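PDB 3Q9T: choline dehydrogenase and related flavoproteins from Aspergillus oryzae, which oxidises formate with the help of a bound 8-formyl-FAD cofactor, as a member of the glucose-methanol-choline oxidoreductase family. Local coordinates for residues A[8-13]-A[242-247]; A[20-25]-A[33-38]. All coordinates share one frame; numbering follows the deposited sequence.

Both contacts involve the first beta-alpha-beta unit of the FAD-binding domain, contact 2 within it and contact 1 joining its first strand to strand 240-248 of another sheet; their centres lie about 10 Å apart. Along the chain, 20-25 and 33-38 follow soon after 8-13, whereas 242-247 arrives some 200 residues later. Strands 9-12 and 33-36 are parallel neighbours, with a probable hydrogen bond of 2.7 Å from Ile11 N to Leu34 O. Helix 16-25 covers one side of strand 9-12, where Phe9 CG packs 3.6 Å from Leu25 CD1, and strand 240-248 the other, at Val10 and Val12. Gly13 and Glu37, just past neighbouring strands, both meet the adenosine part of the cofactor.

Contact 1 (A[8-13]-A[242-247]); sequences DFVIVG and KGVTVV. With FAY ([(2R,3S,4R,5R)-5-(6-amino-9H-purin-9-yl)-3,4-dihydroxytetrahydrofuran-2-yl]methyl (2R,3S,4S)-5-(8-formyl-7-methyl-2,4-dioxo-3,4-dihydrobenzo[g]pteridin-10(2H)-yl)-2,3,4-trihydroxypentyl dihydrogen diphosphate), chain D.
No ring or other flat side chain enters where Val10 and Val12 meet Val244; the faces brought together here are those of two sheets, lined with branched aliphatic groups. The ring of Phe9 belongs to the alternate residues of its strand and meets His573 edge-to-face. Val10 offers CG1, 4.1 Å from CG1 of Val244. Val12 brings in its other branch, CG2, which lies 4.0 Å from CB of Val244 and about as far from its CG2. Val244 can serve both because its CG1 stands between the backbone N and the carbonyl carbon (chi1 69°), turned to Val10, while CG2 is left for Val12. Valine suits all three places: short, branched at CB and at ease in a strand, it fills a buried interface. Gly13, just past the strand, has backbone angles that suit glycine (phi 107°, psi 101°), and with no side chain there FAY O4B comes within 3.4 Å of its CA. Around these three valines, Val12 touches Val262 and Leu264 within the parallel nucleotide-binding sheet and Val244 touches Leu232 within the mixed sheet, while Val10 reaches across to Ala258 on strand 253-258, extending the packing of sheet on sheet.

Contact 2 (A[20-25]-A[33-38]); sequences TVAGRL and VLIVEA. With FAY ([(2R,3S,4R,5R)-5-(6-amino-9H-purin-9-yl)-3,4-dihydroxytetrahydrofuran-2-yl]methyl (2R,3S,4S)-5-(8-formyl-7-methyl-2,4-dioxo-3,4-dihydrobenzo[g]pteridin-10(2H)-yl)-2,3,4-trihydroxypentyl dihydrogen diphosphate), chain D.
This contact closes the beta-alpha-beta unit formed by strand 9-12, helix 16-25 and strand 33-36, the unit that holds the ADP half of the cofactor. Helix and second strand run nearly antiparallel, at 163°, with the axes of the short segments 9.0 Å apart. Ala22 stands at the middle of the interface: its CB lies 3.6 Å from CD1 of Ile35 and 3.9 Å from CG1 of Val33. Its small methyl suits the place, because it lets the helix come down close to the sheet while the larger strand residues reach up to it. In Ile35 the longer branch does the touching; stretched out at chi2 (166°), it lays both CG1 and CD1 beside the alanine methyl. Val33 divides its branches, CG1 going to Ala22 and CG2 facing Leu25, whose CB is a looser 4.4 Å away. Ile11 of the first strand touches both Ala22 and Val33, adding to this apolar layer.

Just past the strand end the character changes. Glu37 bends at chi2 (55°), and its carboxylate takes one ribose hydroxyl on each oxygen: FAY O3B donates to OE1 at 2.7 Å, and O2B donates to OE2 at 2.7 Å. Two bonds to a single flat group should fix the rotation of the carboxylate. Gly39 N also bonds to OE2, helping to hold the acid in place. Next to it, the small Ala38 lets the adenine come close, its CB 3.4 Å from FAY C2A. A glycine-rich turn before the helix, consistent with the GxGxxG pattern at Gly13, Gly15 and Gly18, and an acidic residue after the second strand that grips the ribose diol are hallmarks of the Rossmann-type FAD-binding fold.

Contact 1 (A[8-13]-A[242-247])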
ATOM      1  N   ASP A   8     -32.765  -3.170  30.970  1.00 22.94           N
ATOM      2  CA  ASP A   8     -33.792  -3.027  29.933  1.00 20.89           C
ATOM      3  C   ASP A   8     -33.177  -2.954  28.535  1.00 24.02           C
ATOM      4  O   ASP A   8     -33.621  -3.648  27.604  1.00 23.33           O
ATOM      5  CB  ASP A   8     -34.653  -1.779  30.168  1.00 22.46           C
ATOM      6  CG  ASP A   8     -35.800  -2.025  31.146  1.00 27.87           C
ATOM      7  OD1 ASP A   8     -35.977  -3.172  31.597  1.00 25.52           O
ATOM      8  OD2 ASP A   8     -36.539  -1.064  31.448  1.00 29.99           O
ATOM      9  N   PHE A   9     -32.166  -2.102  28.384  1.00 19.21           N
ATOM     10  CA  PHE A   9     -31.525  -1.916  27.082  1.00 22.26           C
ATOM     11  C   PHE A   9     -30.020  -1.960  27.197  1.00 24.55           C
ATOM     12  O   PHE A   9     -29.428  -1.317  28.078  1.00 17.84           O
ATOM     13  CB  PHE A   9     -31.939  -0.593  26.438  1.00 15.26           C
ATOM     14  CG  PHE A   9     -33.397  -0.514  26.122  1.00 21.47           C
ATOM     15  CD1 PHE A   9     -33.926  -1.233  25.065  1.00 18.75           C
ATOM     16  CD2 PHE A   9     -34.243   0.278  26.885  1.00 21.74           C
ATOM     17  CE1 PHE A   9     -35.267  -1.157  24.773  1.00 25.73           C
ATOM     18  CE2 PHE A   9     -35.594   0.355  26.601  1.00 23.50           C
ATOM     19  CZ  PHE A   9     -36.111  -0.365  25.551  1.00 21.61           C
ATOM     20  N   VAL A  10     -29.402  -2.715  26.293  1.00 18.12           N
ATOM     21  CA  VAL A  10     -27.942  -2.767  26.225  1.00 17.30           C
ATOM     22  C   VAL A  10     -27.490  -2.117  24.925  1.00 17.07           C
ATOM     23  O   VAL A  10     -27.923  -2.520  23.852  1.00 12.23           O
ATOM     24  CB  VAL A  10     -27.428  -4.213  26.293  1.00 15.92           C
ATOM     25  CG1 VAL A  10     -25.937  -4.264  26.058  1.00 21.54           C
ATOM     26  CG2 VAL A  10     -27.791  -4.859  27.650  1.00 16.67           C
ATOM     27  N   ILE A  11     -26.654  -1.087  25.020  1.00 15.78           N
ATOM     28  CA  ILE A  11     -26.014  -0.536  23.822  1.00 19.72           C
ATOM     29  C   ILE A  11     -24.579  -1.070  23.711  1.00 18.59           C
ATOM     30  O   ILE A  11     -23.768  -0.931  24.636  1.00 16.87           O
ATOM     31  CB  ILE A  11     -26.008   1.003  23.791  1.00 17.73           C
ATOM     32  CG1 ILE A  11     -27.399   1.563  23.452  1.00 14.11           C
ATOM     33  CG2 ILE A  11     -25.001   1.520  22.748  1.00 14.54           C
ATOM     34  CD1 ILE A  11     -28.411   1.382  24.531  1.00 18.41           C
ATOM     35  N   VAL A  12     -24.287  -1.702  22.582  1.00 17.93           N
ATOM     36  CA  VAL A  12     -22.974  -2.300  22.345  1.00 16.58           C
ATOM     37  C   VAL A  12     -22.154  -1.367  21.483  1.00 18.76           C
ATOM     38  O   VAL A  12     -22.338  -1.318  20.263  1.00 19.27           O
ATOM     39  CB  VAL A  12     -23.111  -3.660  21.636  1.00 15.51           C
ATOM     40  CG1 VAL A  12     -21.750  -4.297  21.414  1.00 14.33           C
ATOM     41  CG2 VAL A  12     -23.991  -4.583  22.468  1.00 16.46           C
ATOM     42  N   GLY A  13     -21.249  -0.625  22.128  1.00 17.44           N
ATOM     43  CA  GLY A  13     -20.478   0.400  21.457  1.00 15.93           C
ATOM     44  C   GLY A  13     -20.971   1.780  21.864  1.00 20.14           C
ATOM     45  O   GLY A  13     -21.995   2.231  21.377  1.00 20.44           O
ATOM     46  N   LYS A 242     -30.229 -11.982  23.272  1.00 18.48           N
ATOM     47  CA  LYS A 242     -30.413 -12.025  24.715  1.00 22.60           C
ATOM     48  C   LYS A 242     -29.573 -10.954  25.424  1.00 22.50           C
ATOM     49  O   LYS A 242     -29.877 -10.524  26.543  1.00 22.90           O
ATOM     50  CB  LYS A 242     -29.945 -13.406  25.196  1.00 28.71           C
ATOM     51  CG  LYS A 242     -30.948 -14.247  25.948  1.00 37.19           C
ATOM     52  CD  LYS A 242     -31.997 -14.845  25.053  1.00 32.65           C
ATOM     53  CE  LYS A 242     -32.992 -15.588  25.931  1.00 55.19           C
ATOM     54  NZ  LYS A 242     -33.165 -14.887  27.249  1.00 44.30           N
ATOM     55  N   GLY A 243     -28.488 -10.552  24.777  1.00 18.96           N
ATOM     56  CA  GLY A 243     -27.497  -9.700  25.412  1.00 17.10           C
ATOM     57  C   GLY A 243     -26.158  -9.819  24.701  1.00 19.10           C
ATOM     58  O   GLY A 243     -26.107 -10.173  23.515  1.00 13.48           O
ATOM     59  N   VAL A 244     -25.071  -9.532  25.414  1.00 20.10           N
ATOM     60  CA  VAL A 244     -23.758  -9.510  24.795  1.00 16.59           C
ATOM     61  C   VAL A 244     -22.682 -10.030  25.732  1.00 20.00           C
ATOM     62  O   VAL A 244     -22.754  -9.832  26.946  1.00 21.57           O
ATOM     63  CB  VAL A 244     -23.375  -8.070  24.393  1.00 19.97           C
ATOM     64  CG1 VAL A 244     -23.119  -7.229  25.635  1.00 13.65           C
ATOM     65  CG2 VAL A 244     -22.150  -8.079  23.517  1.00 14.94           C
ATOM     66  N   THR A 245     -21.665 -10.663  25.160  1.00 21.59           N
ATOM     67  CA  THR A 245     -20.502 -11.112  25.924  1.00 24.83           C
ATOM     68  C   THR A 245     -19.294 -10.203  25.667  1.00 22.71           C
ATOM     69  O   THR A 245     -18.988  -9.860  24.514  1.00 19.74           O
ATOM     70  CB  THR A 245     -20.144 -12.585  25.608  1.00 21.31           C
ATOM     71  OG1 THR A 245     -21.270 -13.429  25.888  1.00 14.91           O
ATOM     72  CG2 THR A 245     -18.949 -13.050  26.452  1.00 17.44           C
ATOM     73  N   VAL A 246     -18.620  -9.803  26.743  1.00 20.32           N
ATOM     74  CA  VAL A 246     -17.463  -8.916  26.641  1.00 18.88           C
ATOM     75  C   VAL A 246     -16.273  -9.452  27.413  1.00 21.64           C
ATOM     76  O   VAL A 246     -16.425 -10.285  28.305  1.00 22.65           O
ATOM     77  CB  VAL A 246     -17.774  -7.481  27.128  1.00 18.50           C
ATOM     78  CG1 VAL A 246     -18.895  -6.872  26.287  1.00 18.45           C
ATOM     79  CG2 VAL A 246     -18.137  -7.486  28.593  1.00 17.79           C
ATOM     80  N   VAL A 247     -15.084  -8.978  27.051  1.00 19.03           N
ATOM     81  CA  VAL A 247     -13.865  -9.361  27.739  1.00 17.24           C
ATOM     82  C   VAL A 247     -13.278  -8.150  28.452  1.00 19.70           C
ATOM     83  O   VAL A 247     -13.163  -7.081  27.863  1.00 16.23           O
ATOM     84  CB  VAL A 247     -12.824  -9.909  26.738  1.00 20.33           C
ATOM     85  CG1 VAL A 247     -11.587 -10.434  27.471  1.00 18.17           C
ATOM     86  CG2 VAL A 247     -13.449 -10.984  25.893  1.00 18.69           C
TER
HETATM   87  P   FAY D 600     -20.785   5.671  14.559  1.00 20.09           P
HETATM   88  N1  FAY D 600     -18.131  13.408  10.054  1.00 18.46           N
HETATM   89  C2  FAY D 600     -18.575  14.728  10.058  1.00 22.42           C
HETATM   90  O2  FAY D 600     -19.774  14.975  10.000  1.00 21.13           O
HETATM   91  N3  FAY D 600     -17.770  15.713  10.591  1.00 25.79           N
HETATM   92  C4  FAY D 600     -16.409  15.535  10.568  1.00 28.72           C
HETATM   93  O4  FAY D 600     -15.704  16.529  10.310  1.00 23.69           O
HETATM   94  N5  FAY D 600     -14.585  13.996  10.547  1.00 21.58           N
HETATM   95  C6  FAY D 600     -12.800  12.562  11.075  1.00 24.40           C
HETATM   96  C7  FAY D 600     -12.305  11.327  11.457  1.00 21.72           C
HETATM   97  C8  FAY D 600     -13.183  10.247  11.594  1.00 20.79           C
HETATM   98  O8  FAY D 600     -13.420   8.101  12.506  1.00 19.63           O
HETATM   99  C9  FAY D 600     -14.562  10.458  11.466  1.00 16.48           C
HETATM  100  PA  FAY D 600     -18.467   5.228  16.121  1.00 14.25           P
HETATM  101  C1' FAY D 600     -17.435  10.736  10.912  1.00 24.93           C
HETATM  102  C10 FAY D 600     -16.803  13.126  10.274  1.00 18.45           C
HETATM  103  N10 FAY D 600     -16.408  11.844  10.666  1.00 19.96           N
HETATM  104  N1A FAY D 600     -15.922  -3.908  21.567  1.00 15.27           N
HETATM  105  O1A FAY D 600     -17.073   4.873  15.722  1.00 23.36           O
HETATM  106  C1B FAY D 600     -16.910   0.977  19.914  1.00 19.89           C
HETATM  107  O1P FAY D 600     -21.717   5.755  15.744  1.00 19.08           O
HETATM  108  C2' FAY D 600     -18.049  10.824  12.329  1.00 17.40           C
HETATM  109  O2' FAY D 600     -17.014  11.046  13.217  1.00 19.25           O
HETATM  110  C2A FAY D 600     -16.344  -2.831  22.323  1.00 16.55           C
HETATM  111  O2A FAY D 600     -18.650   6.670  16.482  1.00 19.13           O
HETATM  112  C2B FAY D 600     -15.903   2.005  19.429  1.00 19.89           C
HETATM  113  O2B FAY D 600     -14.835   2.212  20.336  1.00 15.16           O
HETATM  114  O2P FAY D 600     -21.438   4.940  13.401  1.00 19.13           O
HETATM  115  C3' FAY D 600     -18.986   9.712  12.907  1.00 28.07           C
HETATM  116  O3' FAY D 600     -18.790   9.398  14.284  1.00 19.81           O
HETATM  117  N3A FAY D 600     -16.559  -1.597  21.730  1.00 19.60           N
HETATM  118  C3B FAY D 600     -16.770   3.239  19.314  1.00 19.81           C
HETATM  119  O3B FAY D 600     -16.880   3.830  20.585  1.00 17.67           O
HETATM  120  O3P FAY D 600     -19.475   4.820  14.956  1.00 18.13           O
HETATM  121  C4' FAY D 600     -18.993   8.407  12.151  1.00 24.13           C
HETATM  122  O4' FAY D 600     -19.191   8.755  10.783  1.00 20.95           O
HETATM  123  C4A FAY D 600     -16.358  -1.449  20.396  1.00 19.34           C
HETATM  124  C4B FAY D 600     -18.131   2.691  18.964  1.00 18.64           C
HETATM  125  O4B FAY D 600     -18.095   1.299  19.231  1.00 18.15           O
HETATM  126  C4X FAY D 600     -15.929  14.222  10.400  1.00 26.10           C
HETATM  127  C5' FAY D 600     -20.103   7.467  12.682  1.00 26.42           C
HETATM  128  O5' FAY D 600     -20.200   7.123  14.072  1.00 23.62           O
HETATM  129  C5A FAY D 600     -15.943  -2.526  19.616  1.00 21.79           C
HETATM  130  C5B FAY D 600     -18.482   2.964  17.515  1.00 17.68           C
HETATM  131  O5B FAY D 600     -18.858   4.315  17.409  1.00 19.03           O
HETATM  132  C5X FAY D 600     -14.143  12.705  10.736  1.00 28.26           C
HETATM  133  C6A FAY D 600     -15.716  -3.768  20.205  1.00 25.55           C
HETATM  134  N6A FAY D 600     -15.220  -4.777  19.475  1.00 22.15           N
HETATM  135  N7A FAY D 600     -15.832  -2.097  18.342  1.00 20.75           N
HETATM  136  C7M FAY D 600     -10.807  11.152  11.525  1.00 18.34           C
HETATM  137  C8A FAY D 600     -16.173  -0.793  18.284  1.00 14.35           C
HETATM  138  C8M FAY D 600     -12.711   9.073  12.363  1.00 20.01           C
HETATM  139  C9A FAY D 600     -15.058  11.669  10.988  1.00 19.63           C
HETATM  140  N9A FAY D 600     -16.493  -0.380  19.544  1.00 22.10           N

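Contact 2 (A[20-25]-A[33-38])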
ATOM      1  N   THR A  20     -26.237   8.338  21.591  1.00 20.42           N
ATOM      2  CA  THR A  20     -27.481   9.020  21.269  1.00 19.85           C
ATOM      3  C   THR A  20     -28.667   8.157  21.669  1.00 23.29           C
ATOM      4  O   THR A  20     -29.595   8.624  22.349  1.00 20.89           O
ATOM      5  CB  THR A  20     -27.587   9.334  19.756  1.00 21.74           C
ATOM      6  OG1 THR A  20     -26.470  10.136  19.355  1.00 18.01           O
ATOM      7  CG2 THR A  20     -28.892  10.076  19.446  1.00 20.25           C
ATOM      8  N   VAL A  21     -28.638   6.895  21.242  1.00 22.53           N
ATOM      9  CA  VAL A  21     -29.724   5.971  21.545  1.00 17.49           C
ATOM     10  C   VAL A  21     -29.815   5.783  23.059  1.00 26.19           C
ATOM     11  O   VAL A  21     -30.902   5.895  23.660  1.00 22.01           O
ATOM     12  CB  VAL A  21     -29.555   4.605  20.828  1.00 21.76           C
ATOM     13  CG1 VAL A  21     -30.561   3.573  21.365  1.00 13.76           C
ATOM     14  CG2 VAL A  21     -29.707   4.770  19.316  1.00 14.09           C
ATOM     15  N   ALA A  22     -28.666   5.541  23.681  1.00 19.70           N
ATOM     16  CA  ALA A  22     -28.631   5.299  25.123  1.00 23.61           C
ATOM     17  C   ALA A  22     -29.192   6.459  25.942  1.00 19.75           C
ATOM     18  O   ALA A  22     -29.925   6.234  26.896  1.00 23.32           O
ATOM     19  CB  ALA A  22     -27.228   4.972  25.582  1.00 18.79           C
ATOM     20  N   GLY A  23     -28.822   7.686  25.585  1.00 21.43           N
ATOM     21  CA  GLY A  23     -29.210   8.855  26.356  1.00 18.65           C
ATOM     22  C   GLY A  23     -30.695   9.131  26.225  1.00 20.71           C
ATOM     23  O   GLY A  23     -31.345   9.558  27.170  1.00 25.22           O
ATOM     24  N   ARG A  24     -31.234   8.861  25.046  1.00 24.56           N
ATOM     25  CA  ARG A  24     -32.644   9.091  24.787  1.00 24.53           C
ATOM     26  C   ARG A  24     -33.496   8.056  25.507  1.00 28.29           C
ATOM     27  O   ARG A  24     -34.520   8.387  26.118  1.00 23.66           O
ATOM     28  CB  ARG A  24     -32.924   9.069  23.287  1.00 22.94           C
ATOM     29  CG  ARG A  24     -32.327  10.259  22.544  1.00 26.29           C
ATOM     30  CD  ARG A  24     -32.855  11.592  23.074  1.00 23.07           C
ATOM     31  NE  ARG A  24     -32.469  12.694  22.191  1.00 27.31           N
ATOM     32  CZ  ARG A  24     -32.537  13.987  22.505  1.00 23.55           C
ATOM     33  NH1 ARG A  24     -33.003  14.370  23.687  1.00 19.23           N
ATOM     34  NH2 ARG A  24     -32.150  14.901  21.621  1.00 21.52           N
ATOM     35  N   LEU A  25     -33.064   6.800  25.457  1.00 25.42           N
ATOM     36  CA  LEU A  25     -33.799   5.749  26.140  1.00 23.04           C
ATOM     37  C   LEU A  25     -33.793   5.991  27.652  1.00 25.95           C
ATOM     38  O   LEU A  25     -34.769   5.677  28.339  1.00 21.69           O
ATOM     39  CB  LEU A  25     -33.255   4.363  25.784  1.00 20.45           C
ATOM     40  CG  LEU A  25     -33.613   3.869  24.379  1.00 20.73           C
ATOM     41  CD1 LEU A  25     -33.057   2.485  24.148  1.00 15.08           C
ATOM     42  CD2 LEU A  25     -35.119   3.870  24.164  1.00 24.06           C
ATOM     43  N   VAL A  33     -30.287   1.272  31.490  1.00 19.36           N
ATOM     44  CA  VAL A  33     -29.526   1.201  30.249  1.00 19.30           C
ATOM     45  C   VAL A  33     -28.065   0.870  30.554  1.00 23.12           C
ATOM     46  O   VAL A  33     -27.427   1.495  31.431  1.00 16.72           O
ATOM     47  CB  VAL A  33     -29.590   2.556  29.470  1.00 28.36           C
ATOM     48  CG1 VAL A  33     -28.907   2.456  28.092  1.00 18.48           C
ATOM     49  CG2 VAL A  33     -31.029   3.033  29.317  1.00 16.00           C
ATOM     50  N   LEU A  34     -27.537  -0.116  29.835  1.00 15.07           N
ATOM     51  CA  LEU A  34     -26.112  -0.433  29.916  1.00 20.20           C
ATOM     52  C   LEU A  34     -25.420  -0.029  28.623  1.00 22.52           C
ATOM     53  O   LEU A  34     -25.942  -0.282  27.545  1.00 19.75           O
ATOM     54  CB  LEU A  34     -25.890  -1.933  30.154  1.00 22.74           C
ATOM     55  CG  LEU A  34     -24.470  -2.461  29.881  1.00 20.26           C
ATOM     56  CD1 LEU A  34     -23.507  -2.056  30.998  1.00 16.50           C
ATOM     57  CD2 LEU A  34     -24.481  -3.971  29.712  1.00 19.83           C
ATOM     58  N   ILE A  35     -24.250   0.602  28.739  1.00 22.23           N
ATOM     59  CA  ILE A  35     -23.367   0.812  27.594  1.00 23.25           C
ATOM     60  C   ILE A  35     -22.022   0.085  27.759  1.00 19.47           C
ATOM     61  O   ILE A  35     -21.269   0.379  28.675  1.00 19.25           O
ATOM     62  CB  ILE A  35     -23.062   2.310  27.366  1.00 24.93           C
ATOM     63  CG1 ILE A  35     -24.358   3.118  27.304  1.00 16.52           C
ATOM     64  CG2 ILE A  35     -22.250   2.489  26.085  1.00 16.66           C
ATOM     65  CD1 ILE A  35     -24.151   4.618  27.421  1.00 20.71           C
ATOM     66  N   VAL A  36     -21.721  -0.850  26.861  1.00 19.69           N
ATOM     67  CA  VAL A  36     -20.378  -1.432  26.790  1.00 18.51           C
ATOM     68  C   VAL A  36     -19.560  -0.748  25.695  1.00 19.92           C
ATOM     69  O   VAL A  36     -20.080  -0.400  24.638  1.00 20.80           O
ATOM     70  CB  VAL A  36     -20.386  -2.974  26.593  1.00 20.91           C
ATOM     71  CG1 VAL A  36     -21.020  -3.670  27.799  1.00 20.58           C
ATOM     72  CG2 VAL A  36     -21.082  -3.371  25.306  1.00 18.71           C
ATOM     73  N   GLU A  37     -18.277  -0.544  25.976  1.00 25.08           N
ATOM     74  CA  GLU A  37     -17.406   0.287  25.156  1.00 21.34           C
ATOM     75  C   GLU A  37     -15.970  -0.166  25.359  1.00 23.61           C
ATOM     76  O   GLU A  37     -15.534  -0.343  26.499  1.00 19.86           O
ATOM     77  CB  GLU A  37     -17.523   1.748  25.582  1.00 15.72           C
ATOM     78  CG  GLU A  37     -16.458   2.653  25.020  1.00 16.54           C
ATOM     79  CD  GLU A  37     -16.390   2.594  23.501  1.00 21.09           C
ATOM     80  OE1 GLU A  37     -17.452   2.524  22.854  1.00 18.38           O
ATOM     81  OE2 GLU A  37     -15.272   2.600  22.957  1.00 22.94           O
ATOM     82  N   ALA A  38     -15.250  -0.349  24.252  1.00 18.88           N
ATOM     83  CA  ALA A  38     -13.849  -0.784  24.279  1.00 22.03           C
ATOM     84  C   ALA A  38     -12.883   0.262  24.853  1.00 22.24           C
ATOM     85  O   ALA A  38     -11.922  -0.088  25.527  1.00 26.51           O
ATOM     86  CB  ALA A  38     -13.401  -1.213  22.879  1.00 16.29           C
TER
HETATM   87  P   FAY D 600     -20.785   5.671  14.559  1.00 20.09           P
HETATM   88  N1  FAY D 600     -18.131  13.408  10.054  1.00 18.46           N
HETATM   89  C2  FAY D 600     -18.575  14.728  10.058  1.00 22.42           C
HETATM   90  O2  FAY D 600     -19.774  14.975  10.000  1.00 21.13           O
HETATM   91  N3  FAY D 600     -17.770  15.713  10.591  1.00 25.79           N
HETATM   92  C4  FAY D 600     -16.409  15.535  10.568  1.00 28.72           C
HETATM   93  O4  FAY D 600     -15.704  16.529  10.310  1.00 23.69           O
HETATM   94  N5  FAY D 600     -14.585  13.996  10.547  1.00 21.58           N
HETATM   95  C6  FAY D 600     -12.800  12.562  11.075  1.00 24.40           C
HETATM   96  C7  FAY D 600     -12.305  11.327  11.457  1.00 21.72           C
HETATM   97  C8  FAY D 600     -13.183  10.247  11.594  1.00 20.79           C
HETATM   98  O8  FAY D 600     -13.420   8.101  12.506  1.00 19.63           O
HETATM   99  C9  FAY D 600     -14.562  10.458  11.466  1.00 16.48           C
HETATM  100  PA  FAY D 600     -18.467   5.228  16.121  1.00 14.25           P
HETATM  101  C1' FAY D 600     -17.435  10.736  10.912  1.00 24.93           C
HETATM  102  C10 FAY D 600     -16.803  13.126  10.274  1.00 18.45           C
HETATM  103  N10 FAY D 600     -16.408  11.844  10.666  1.00 19.96           N
HETATM  104  N1A FAY D 600     -15.922  -3.908  21.567  1.00 15.27           N
HETATM  105  O1A FAY D 600     -17.073   4.873  15.722  1.00 23.36           O
HETATM  106  C1B FAY D 600     -16.910   0.977  19.914  1.00 19.89           C
HETATM  107  O1P FAY D 600     -21.717   5.755  15.744  1.00 19.08           O
HETATM  108  C2' FAY D 600     -18.049  10.824  12.329  1.00 17.40           C
HETATM  109  O2' FAY D 600     -17.014  11.046  13.217  1.00 19.25           O
HETATM  110  C2A FAY D 600     -16.344  -2.831  22.323  1.00 16.55           C
HETATM  111  O2A FAY D 600     -18.650   6.670  16.482  1.00 19.13           O
HETATM  112  C2B FAY D 600     -15.903   2.005  19.429  1.00 19.89           C
HETATM  113  O2B FAY D 600     -14.835   2.212  20.336  1.00 15.16           O
HETATM  114  O2P FAY D 600     -21.438   4.940  13.401  1.00 19.13           O
HETATM  115  C3' FAY D 600     -18.986   9.712  12.907  1.00 28.07           C
HETATM  116  O3' FAY D 600     -18.790   9.398  14.284  1.00 19.81           O
HETATM  117  N3A FAY D 600     -16.559  -1.597  21.730  1.00 19.60           N
HETATM  118  C3B FAY D 600     -16.770   3.239  19.314  1.00 19.81           C
HETATM  119  O3B FAY D 600     -16.880   3.830  20.585  1.00 17.67           O
HETATM  120  O3P FAY D 600     -19.475   4.820  14.956  1.00 18.13           O
HETATM  121  C4' FAY D 600     -18.993   8.407  12.151  1.00 24.13           C
HETATM  122  O4' FAY D 600     -19.191   8.755  10.783  1.00 20.95           O
HETATM  123  C4A FAY D 600     -16.358  -1.449  20.396  1.00 19.34           C
HETATM  124  C4B FAY D 600     -18.131   2.691  18.964  1.00 18.64           C
HETATM  125  O4B FAY D 600     -18.095   1.299  19.231  1.00 18.15           O
HETATM  126  C4X FAY D 600     -15.929  14.222  10.400  1.00 26.10           C
HETATM  127  C5' FAY D 600     -20.103   7.467  12.682  1.00 26.42           C
HETATM  128  O5' FAY D 600     -20.200   7.123  14.072  1.00 23.62           O
HETATM  129  C5A FAY D 600     -15.943  -2.526  19.616  1.00 21.79           C
HETATM  130  C5B FAY D 600     -18.482   2.964  17.515  1.00 17.68           C
HETATM  131  O5B FAY D 600     -18.858   4.315  17.409  1.00 19.03           O
HETATM  132  C5X FAY D 600     -14.143  12.705  10.736  1.00 28.26           C
HETATM  133  C6A FAY D 600     -15.716  -3.768  20.205  1.00 25.55           C
HETATM  134  N6A FAY D 600     -15.220  -4.777  19.475  1.00 22.15           N
HETATM  135  N7A FAY D 600     -15.832  -2.097  18.342  1.00 20.75           N
HETATM  136  C7M FAY D 600     -10.807  11.152  11.525  1.00 18.34           C
HETATM  137  C8A FAY D 600     -16.173  -0.793  18.284  1.00 14.35           C
HETATM  138  C8M FAY D 600     -12.711   9.073  12.363  1.00 20.01           C
HETATM  139  C9A FAY D 600     -15.058  11.669  10.988  1.00 19.63           C
HETATM  140  N9A FAY D 600     -16.493  -0.380  19.544  1.00 22.10           N